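Long-range contact in uncharacterized protein (Staphylococcus aureus subsp. aureus Mu50, PDB 4QPV), which is of unknown function but belongs to the DUF1672 family and has a unique fold built on a kinked-helix-beta-beta-beta repeat: residues 139-144 with 253-258. Residues are numbered along the deposited sequence; the frame is centred on the assembly and turned at random.
Sequences DNLTEV and NIPHDL
The carboxamide nitrogen of Asn140 donates a hydrogen bond to the backbone carbonyl of Asn253, with 2.9 Å from ND2 to O and an N-H...O angle of 170°. The acceptor lies almost in the Asn140 amide plane, as a straight N-H requires, whereas the donor stands above the carbonyl plane, 36° out of it. The Asn253 side chain reaches back over the same amide: the two carboxamide planes are stacked, and CG of Asn140, anti to its own carbonyl carbon (chi1 -71°), comes to 3.3 Å from ND2 of Asn253. The two ND2 atoms are also close, but both are donors, so the stack adds packing rather than a second bond.

Beside this polar pair the contact is apolar. The CG2 branch of Ile254 rests on the helix backbone, 3.8 Å from CA of Leu141, and the same methyl also meets CG2 of Val144 at 4.0 Å, the two side chains crossing at about a right angle. The second branch of Ile254 carries CD1 to within 4.2 Å of CD1 of Leu141, making a looser touch. Pro255 touches with CD, 3.8 Å from CB of Leu141. This proline is the centre of an inverse gamma turn, closed by His256 N bonding to Ile254 O, and it also opens a type I turn ending at Leu258.

The loop between helix 234-249 and strand 259-265 is thus packed against helix 135-147. Leu248 of helix 234-249 touches both Val144 and Ile254, Tyr175 of strand 175-178 packs on Leu141, and Leu138 meets Pro255 and Leu258 just before the chain enters strand 259-265 of the mixed sheet.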
ATOM      1  N   ASP A 139      10.058  -1.554  10.497  1.00 26.17           N
ATOM      2  CA  ASP A 139      11.064  -2.493   9.982  1.00 26.04           C
ATOM      3  C   ASP A 139      11.270  -3.648  10.979  1.00 28.84           C
ATOM      4  O   ASP A 139      11.399  -4.795  10.561  1.00 26.71           O
ATOM      5  CB  ASP A 139      12.372  -1.778   9.664  1.00 28.51           C
ATOM      6  CG  ASP A 139      12.293  -0.812   8.477  1.00 31.16           C
ATOM      7  OD1 ASP A 139      11.272  -0.861   7.720  1.00 27.37           O
ATOM      8  OD2 ASP A 139      13.285  -0.070   8.247  1.00 34.26           O
ATOM      9  N   ASN A 140      11.206  -3.367  12.298  1.00 27.66           N
ATOM     10  CA  ASN A 140      11.288  -4.435  13.297  1.00 27.42           C
ATOM     11  C   ASN A 140      10.101  -5.375  13.175  1.00 29.90           C
ATOM     12  O   ASN A 140      10.287  -6.584  13.301  1.00 29.33           O
ATOM     13  CB  ASN A 140      11.356  -3.896  14.706  1.00 26.53           C
ATOM     14  CG  ASN A 140      12.655  -3.230  15.033  1.00 41.37           C
ATOM     15  OD1 ASN A 140      13.703  -3.496  14.419  1.00 37.59           O
ATOM     16  ND2 ASN A 140      12.607  -2.345  16.016  1.00 34.26           N
ATOM     17  N   LEU A 141       8.888  -4.827  12.930  1.00 25.28           N
ATOM     18  CA  LEU A 141       7.697  -5.659  12.743  1.00 23.82           C
ATOM     19  C   LEU A 141       7.876  -6.566  11.511  1.00 25.76           C
ATOM     20  O   LEU A 141       7.552  -7.763  11.580  1.00 22.83           O
ATOM     21  CB  LEU A 141       6.410  -4.804  12.612  1.00 23.70           C
ATOM     22  CG  LEU A 141       5.083  -5.575  12.356  1.00 26.31           C
ATOM     23  CD1 LEU A 141       4.789  -6.595  13.488  1.00 25.73           C
ATOM     24  CD2 LEU A 141       3.913  -4.621  12.231  1.00 25.97           C
ATOM     25  N   THR A 142       8.417  -6.009  10.405  1.00 24.28           N
ATOM     26  CA  THR A 142       8.633  -6.791   9.175  1.00 23.87           C
ATOM     27  C   THR A 142       9.530  -8.002   9.467  1.00 25.86           C
ATOM     28  O   THR A 142       9.193  -9.131   9.096  1.00 24.63           O
ATOM     29  CB  THR A 142       9.226  -5.928   8.065  1.00 26.77           C
ATOM     30  OG1 THR A 142       8.371  -4.798   7.876  1.00 24.97           O
ATOM     31  CG2 THR A 142       9.378  -6.710   6.747  1.00 26.65           C
ATOM     32  N   GLU A 143      10.629  -7.761  10.181  1.00 24.96           N
ATOM     33  CA  GLU A 143      11.575  -8.791  10.581  1.00 24.33           C
ATOM     34  C   GLU A 143      10.874  -9.886  11.443  1.00 27.90           C
ATOM     35  O   GLU A 143      11.062 -11.076  11.189  1.00 26.29           O
ATOM     36  CB  GLU A 143      12.733  -8.140  11.347  1.00 25.95           C
ATOM     37  CG  GLU A 143      13.790  -9.130  11.797  1.00 27.97           C
ATOM     38  CD  GLU A 143      14.565  -9.824  10.689  1.00 36.75           C
ATOM     39  OE1 GLU A 143      14.554  -9.342   9.533  1.00 30.74           O
ATOM     40  OE2 GLU A 143      15.216 -10.845  10.997  1.00 34.74           O
ATOM     41  N   VAL A 144      10.043  -9.478  12.424  1.00 25.98           N
ATOM     42  CA  VAL A 144       9.329 -10.423  13.304  1.00 25.40           C
ATOM     43  C   VAL A 144       8.346 -11.283  12.477  1.00 26.95           C
ATOM     44  O   VAL A 144       8.227 -12.483  12.721  1.00 28.17           O
ATOM     45  CB  VAL A 144       8.625  -9.706  14.498  1.00 29.52           C
ATOM     46  CG1 VAL A 144       7.752 -10.680  15.302  1.00 30.10           C
ATOM     47  CG2 VAL A 144       9.647  -9.026  15.418  1.00 29.40           C
ATOM     48  N   ASN A 253      10.191  -3.884  20.639  1.00 36.06           N
ATOM     49  CA  ASN A 253      10.679  -3.033  19.554  1.00 36.23           C
ATOM     50  C   ASN A 253       9.706  -2.844  18.368  1.00 36.14           C
ATOM     51  O   ASN A 253      10.066  -2.160  17.406  1.00 35.63           O
ATOM     52  CB  ASN A 253      12.022  -3.591  19.055  1.00 39.52           C
ATOM     53  CG  ASN A 253      11.954  -4.963  18.408  1.00 69.53           C
ATOM     54  OD1 ASN A 253      11.027  -5.758  18.631  1.00 66.64           O
ATOM     55  ND2 ASN A 253      12.971  -5.290  17.625  1.00 61.72           N
ATOM     56  N   ILE A 254       8.485  -3.395  18.439  1.00 31.63           N
ATOM     57  CA  ILE A 254       7.528  -3.254  17.340  1.00 29.88           C
ATOM     58  C   ILE A 254       6.538  -2.071  17.626  1.00 35.18           C
ATOM     59  O   ILE A 254       6.606  -1.484  18.720  1.00 35.12           O
ATOM     60  CB  ILE A 254       6.820  -4.594  17.002  1.00 31.19           C
ATOM     61  CG1 ILE A 254       5.908  -5.098  18.144  1.00 31.79           C
ATOM     62  CG2 ILE A 254       7.836  -5.660  16.539  1.00 30.76           C
ATOM     63  CD1 ILE A 254       4.790  -6.145  17.615  1.00 26.58           C
ATOM     64  N   PRO A 255       5.636  -1.699  16.669  1.00 32.36           N
ATOM     65  CA  PRO A 255       4.796  -0.505  16.876  1.00 33.04           C
ATOM     66  C   PRO A 255       3.642  -0.632  17.885  1.00 36.01           C
ATOM     67  O   PRO A 255       2.466  -0.656  17.511  1.00 35.15           O
ATOM     68  CB  PRO A 255       4.275  -0.188  15.466  1.00 34.14           C
ATOM     69  CG  PRO A 255       5.181  -0.948  14.529  1.00 36.85           C
ATOM     70  CD  PRO A 255       5.481  -2.198  15.289  1.00 32.45           C
ATOM     71  N   HIS A 256       3.986  -0.559  19.182  1.00 33.15           N
ATOM     72  CA  HIS A 256       3.008  -0.497  20.274  1.00 33.47           C
ATOM     73  C   HIS A 256       2.145   0.769  20.171  1.00 37.91           C
ATOM     74  O   HIS A 256       0.971   0.724  20.523  1.00 38.10           O
ATOM     75  CB  HIS A 256       3.720  -0.521  21.632  1.00 34.84           C
ATOM     76  CG  HIS A 256       4.228  -1.879  21.993  1.00 37.42           C
ATOM     77  ND1 HIS A 256       3.636  -2.629  22.996  1.00 39.75           N
ATOM     78  CD2 HIS A 256       5.253  -2.585  21.465  1.00 38.22           C
ATOM     79  CE1 HIS A 256       4.317  -3.761  23.044  1.00 38.59           C
ATOM     80  NE2 HIS A 256       5.302  -3.776  22.142  1.00 38.08           N
ATOM     81  N   ASP A 257       2.726   1.887  19.675  1.00 34.81           N
ATOM     82  CA  ASP A 257       2.036   3.176  19.545  1.00 36.62           C
ATOM     83  C   ASP A 257       1.133   3.263  18.284  1.00 39.77           C
ATOM     84  O   ASP A 257       0.487   4.292  18.085  1.00 40.04           O
ATOM     85  CB  ASP A 257       3.051   4.345  19.557  1.00 39.02           C
ATOM     86  CG  ASP A 257       4.116   4.303  18.466  1.00 46.62           C
ATOM     87  OD1 ASP A 257       4.073   3.376  17.614  1.00 43.58           O
ATOM     88  OD2 ASP A 257       4.996   5.189  18.466  1.00 53.97           O
ATOM     89  N   LEU A 258       1.089   2.206  17.433  1.00 35.04           N
ATOM     90  CA  LEU A 258       0.191   2.212  16.274  1.00 33.27           C
ATOM     91  C   LEU A 258      -0.965   1.247  16.510  1.00 35.62           C
ATOM     92  O   LEU A 258      -0.925   0.467  17.460  1.00 33.36           O
ATOM     93  CB  LEU A 258       0.936   1.837  14.953  1.00 31.80           C
ATOM     94  CG  LEU A 258       2.118   2.726  14.544  1.00 37.30           C
ATOM     95  CD1 LEU A 258       2.688   2.291  13.191  1.00 36.61           C
ATOM     96  CD2 LEU A 258       1.731   4.205  14.497  1.00 39.32           C
TER